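Local coordinates for protein aldehyde dehydrogenase 12 (Zea mays, PDB 6D97) that oxidises L-glutamate gamma-semialdehyde with NAD+ as the last enzyme of proline catabolism in plants, at residues Pro267-Phe272 / Leu522-His527. Numbering follows the deposited sequence.
With NAD (nicotinamide-adenine-dinucleotide), chain E.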
loop_
_atom_site.group_PDB
_atom_site.type_symbol
_atom_site.label_atom_id
_atom_site.label_comp_id
_atom_site.label_asym_id
_atom_site.label_seq_id
_atom_site.Cartn_x
_atom_site.Cartn_y
_atom_site.Cartn_z
ATOM N N PRO A 267 -18.836 -22.564 -11.758
ATOM C CA PRO A 267 -17.798 -21.537 -11.854
ATOM C C PRO A 267 -17.189 -21.288 -10.485
ATOM O O PRO A 267 -17.839 -21.459 -9.451
ATOM C CB PRO A 267 -18.556 -20.311 -12.370
ATOM C CG PRO A 267 -19.938 -20.507 -11.870
ATOM C CD PRO A 267 -20.184 -21.993 -11.919
ATOM N N LYS A 268 -15.916 -20.898 -10.482
ATOM C CA LYS A 268 -15.218 -20.702 -9.220
ATOM C C LYS A 268 -15.587 -19.390 -8.544
ATOM O O LYS A 268 -15.388 -19.257 -7.333
ATOM C CB LYS A 268 -13.708 -20.783 -9.439
ATOM C CG LYS A 268 -13.249 -22.194 -9.768
ATOM C CD LYS A 268 -13.755 -23.165 -8.709
ATOM C CE LYS A 268 -14.354 -24.414 -9.326
ATOM N NZ LYS A 268 -13.325 -25.335 -9.873
ATOM N N MET A 269 -16.116 -18.430 -9.296
ATOM C CA MET A 269 -16.628 -17.191 -8.731
ATOM C C MET A 269 -17.806 -16.738 -9.577
ATOM O O MET A 269 -17.790 -16.890 -10.799
ATOM C CB MET A 269 -15.553 -16.099 -8.684
ATOM C CG MET A 269 -15.354 -15.483 -7.301
ATOM S SD MET A 269 -16.823 -14.640 -6.675
ATOM C CE MET A 269 -17.006 -13.337 -7.890
ATOM N N THR A 270 -18.830 -16.191 -8.929
ATOM C CA THR A 270 -19.982 -15.637 -9.628
ATOM C C THR A 270 -20.238 -14.239 -9.096
ATOM O O THR A 270 -20.455 -14.060 -7.893
ATOM C CB THR A 270 -21.229 -16.509 -9.454
ATOM O OG1 THR A 270 -21.016 -17.784 -10.070
ATOM C CG2 THR A 270 -22.435 -15.844 -10.099
ATOM N N LEU A 271 -20.185 -13.250 -9.982
ATOM C CA LEU A 271 -20.613 -11.898 -9.655
ATOM C C LEU A 271 -22.093 -11.788 -9.986
ATOM O O LEU A 271 -22.492 -11.976 -11.141
ATOM C CB LEU A 271 -19.805 -10.858 -10.432
ATOM C CG LEU A 271 -19.960 -9.361 -10.122
ATOM C CD1 LEU A 271 -21.215 -8.744 -10.746
ATOM C CD2 LEU A 271 -19.941 -9.127 -8.620
ATOM N N PHE A 272 -22.905 -11.493 -8.979
ATOM C CA PHE A 272 -24.320 -11.246 -9.194
ATOM C C PHE A 272 -24.669 -9.825 -8.784
ATOM O O PHE A 272 -24.345 -9.394 -7.672
ATOM C CB PHE A 272 -25.201 -12.222 -8.421
ATOM C CG PHE A 272 -26.663 -11.924 -8.558
ATOM C CD1 PHE A 272 -27.358 -12.339 -9.679
ATOM C CD2 PHE A 272 -27.335 -11.202 -7.584
ATOM C CE1 PHE A 272 -28.694 -12.054 -9.824
ATOM C CE2 PHE A 272 -28.674 -10.916 -7.720
ATOM C CZ PHE A 272 -29.354 -11.341 -8.842
ATOM N N LEU A 522 -10.509 -7.316 -5.228
ATOM C CA LEU A 522 -11.306 -8.037 -4.236
ATOM C C LEU A 522 -12.255 -9.024 -4.903
ATOM O O LEU A 522 -12.379 -10.176 -4.467
ATOM C CB LEU A 522 -12.091 -7.047 -3.374
ATOM C CG LEU A 522 -13.281 -7.643 -2.620
ATOM C CD1 LEU A 522 -12.791 -8.397 -1.389
ATOM C CD2 LEU A 522 -14.296 -6.575 -2.245
ATOM N N VAL A 523 -12.920 -8.597 -5.972
ATOM C CA VAL A 523 -13.986 -9.400 -6.557
ATOM C C VAL A 523 -13.427 -10.513 -7.434
ATOM O O VAL A 523 -13.963 -11.626 -7.455
ATOM C CB VAL A 523 -14.950 -8.485 -7.338
ATOM C CG1 VAL A 523 -15.918 -9.305 -8.161
ATOM C CG2 VAL A 523 -15.714 -7.586 -6.377
ATOM N N TRP A 524 -12.342 -10.246 -8.163
ATOM C CA TRP A 524 -11.926 -11.107 -9.262
ATOM C C TRP A 524 -10.592 -11.803 -9.037
ATOM O O TRP A 524 -10.053 -12.403 -9.973
ATOM C CB TRP A 524 -11.891 -10.303 -10.559
ATOM C CG TRP A 524 -13.263 -9.923 -10.981
ATOM C CD1 TRP A 524 -13.757 -8.660 -11.159
ATOM C CD2 TRP A 524 -14.345 -10.821 -11.238
ATOM N NE1 TRP A 524 -15.079 -8.723 -11.532
ATOM C CE2 TRP A 524 -15.463 -10.037 -11.588
ATOM C CE3 TRP A 524 -14.475 -12.217 -11.218
ATOM C CZ2 TRP A 524 -16.694 -10.600 -11.912
ATOM C CZ3 TRP A 524 -15.694 -12.773 -11.538
ATOM C CH2 TRP A 524 -16.789 -11.965 -11.883
ATOM N N SER A 525 -10.051 -11.753 -7.824
ATOM C CA SER A 525 -8.860 -12.525 -7.512
ATOM C C SER A 525 -8.907 -12.928 -6.047
ATOM O O SER A 525 -9.699 -12.409 -5.256
ATOM C CB SER A 525 -7.578 -11.746 -7.825
ATOM O OG SER A 525 -7.413 -10.648 -6.946
ATOM N N CYS A 526 -8.052 -13.883 -5.704
ATOM C CA CYS A 526 -7.867 -14.327 -4.336
ATOM C C CYS A 526 -6.384 -14.274 -4.010
ATOM O O CYS A 526 -5.535 -14.187 -4.899
ATOM C CB CYS A 526 -8.409 -15.745 -4.120
ATOM S SG CYS A 526 -7.697 -16.991 -5.212
ATOM N N HIS A 527 -6.076 -14.317 -2.719
ATOM C CA HIS A 527 -4.685 -14.309 -2.293
ATOM C C HIS A 527 -4.061 -15.682 -2.508
ATOM O O HIS A 527 -4.666 -16.708 -2.181
ATOM C CB HIS A 527 -4.566 -13.907 -0.825
ATOM C CG HIS A 527 -3.151 -13.818 -0.344
ATOM N ND1 HIS A 527 -2.429 -12.645 -0.371
ATOM C CD2 HIS A 527 -2.316 -14.761 0.153
ATOM C CE1 HIS A 527 -1.215 -12.866 0.101
ATOM N NE2 HIS A 527 -1.119 -14.143 0.423
HETATM P PA NAD E . -33.050 -9.651 -10.715
HETATM O O1A NAD E . -32.530 -10.398 -9.445
HETATM O O2A NAD E . -34.436 -9.779 -11.118
HETATM O O5B NAD E . -32.491 -9.984 -12.041
HETATM C C5B NAD E . -31.158 -9.647 -12.339
HETATM C C4B NAD E . -30.442 -10.669 -13.215
HETATM O O4B NAD E . -30.314 -11.935 -12.593
HETATM C C3B NAD E . -31.083 -10.858 -14.552
HETATM O O3B NAD E . -30.131 -11.005 -15.534
HETATM C C2B NAD E . -31.842 -12.100 -14.365
HETATM O O2B NAD E . -32.036 -12.743 -15.566
HETATM C C1B NAD E . -30.941 -12.847 -13.455
HETATM N N9A NAD E . -31.574 -13.880 -12.663
HETATM C C8A NAD E . -32.821 -13.864 -12.065
HETATM N N7A NAD E . -33.004 -15.010 -11.400
HETATM C C5A NAD E . -31.872 -15.809 -11.531
HETATM C C6A NAD E . -31.499 -17.058 -11.071
HETATM N N6A NAD E . -32.409 -17.815 -10.257
HETATM N N1A NAD E . -30.298 -17.564 -11.384
HETATM C C2A NAD E . -29.414 -16.875 -12.151
HETATM N N3A NAD E . -29.743 -15.644 -12.621
HETATM C C4A NAD E . -30.943 -15.098 -12.330
HETATM O O3 NAD E . -32.965 -8.186 -10.781
HETATM P PN NAD E . -34.180 -7.166 -10.869
HETATM O O1N NAD E . -33.477 -5.778 -10.641
HETATM O O2N NAD E . -34.795 -7.159 -12.238
HETATM O O5D NAD E . -35.230 -7.349 -9.806
#
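Leu271 lies in the parallel strand of the Rossmann-fold sheet that runs between strands 191-196 and 290-293, while Val523 lies on the helix that precedes strand 526-533; the CA atoms of Met269 and Trp524 are 7.7 Å apart. The two sides of such a nucleotide-binding sheet can be compared here: Met269 and Leu271 meet helix 517-524 and the indole of Trp524, and Phe272 turns to the cofactor. Leu271, its CG anti to the backbone N (chi1 -172°), meets the six-membered ring of Trp524 obliquely, with CB 3.5 Å from CZ2, and sends CD2 to CG1 of Val523. That same CG1 touches CE of Met269 and lies over one face of the indole, offset toward its rim. The chain of Met269 bends at chi2 and chi3, bringing CE within 3.5 Å of the carbonyl O of Val523 and 3.9 Å of Trp524 CZ3. The indole NE1 is hydrogen-bonded to Gln208 OE1, which helps fix the ring's rotation in this buried, apolar contact. Phe272 belongs to the NAD pocket and also packs on helix 276-285; an alanine here would probably loosen the cofactor's adenosine ribose and its phosphate, since the ring that borders them would be gone. The edge of the Phe272 ring meets NAD closely, with CE1 3.2 Å from O4B and CZ 3.4 Å from O1A, the latter in the ring plane.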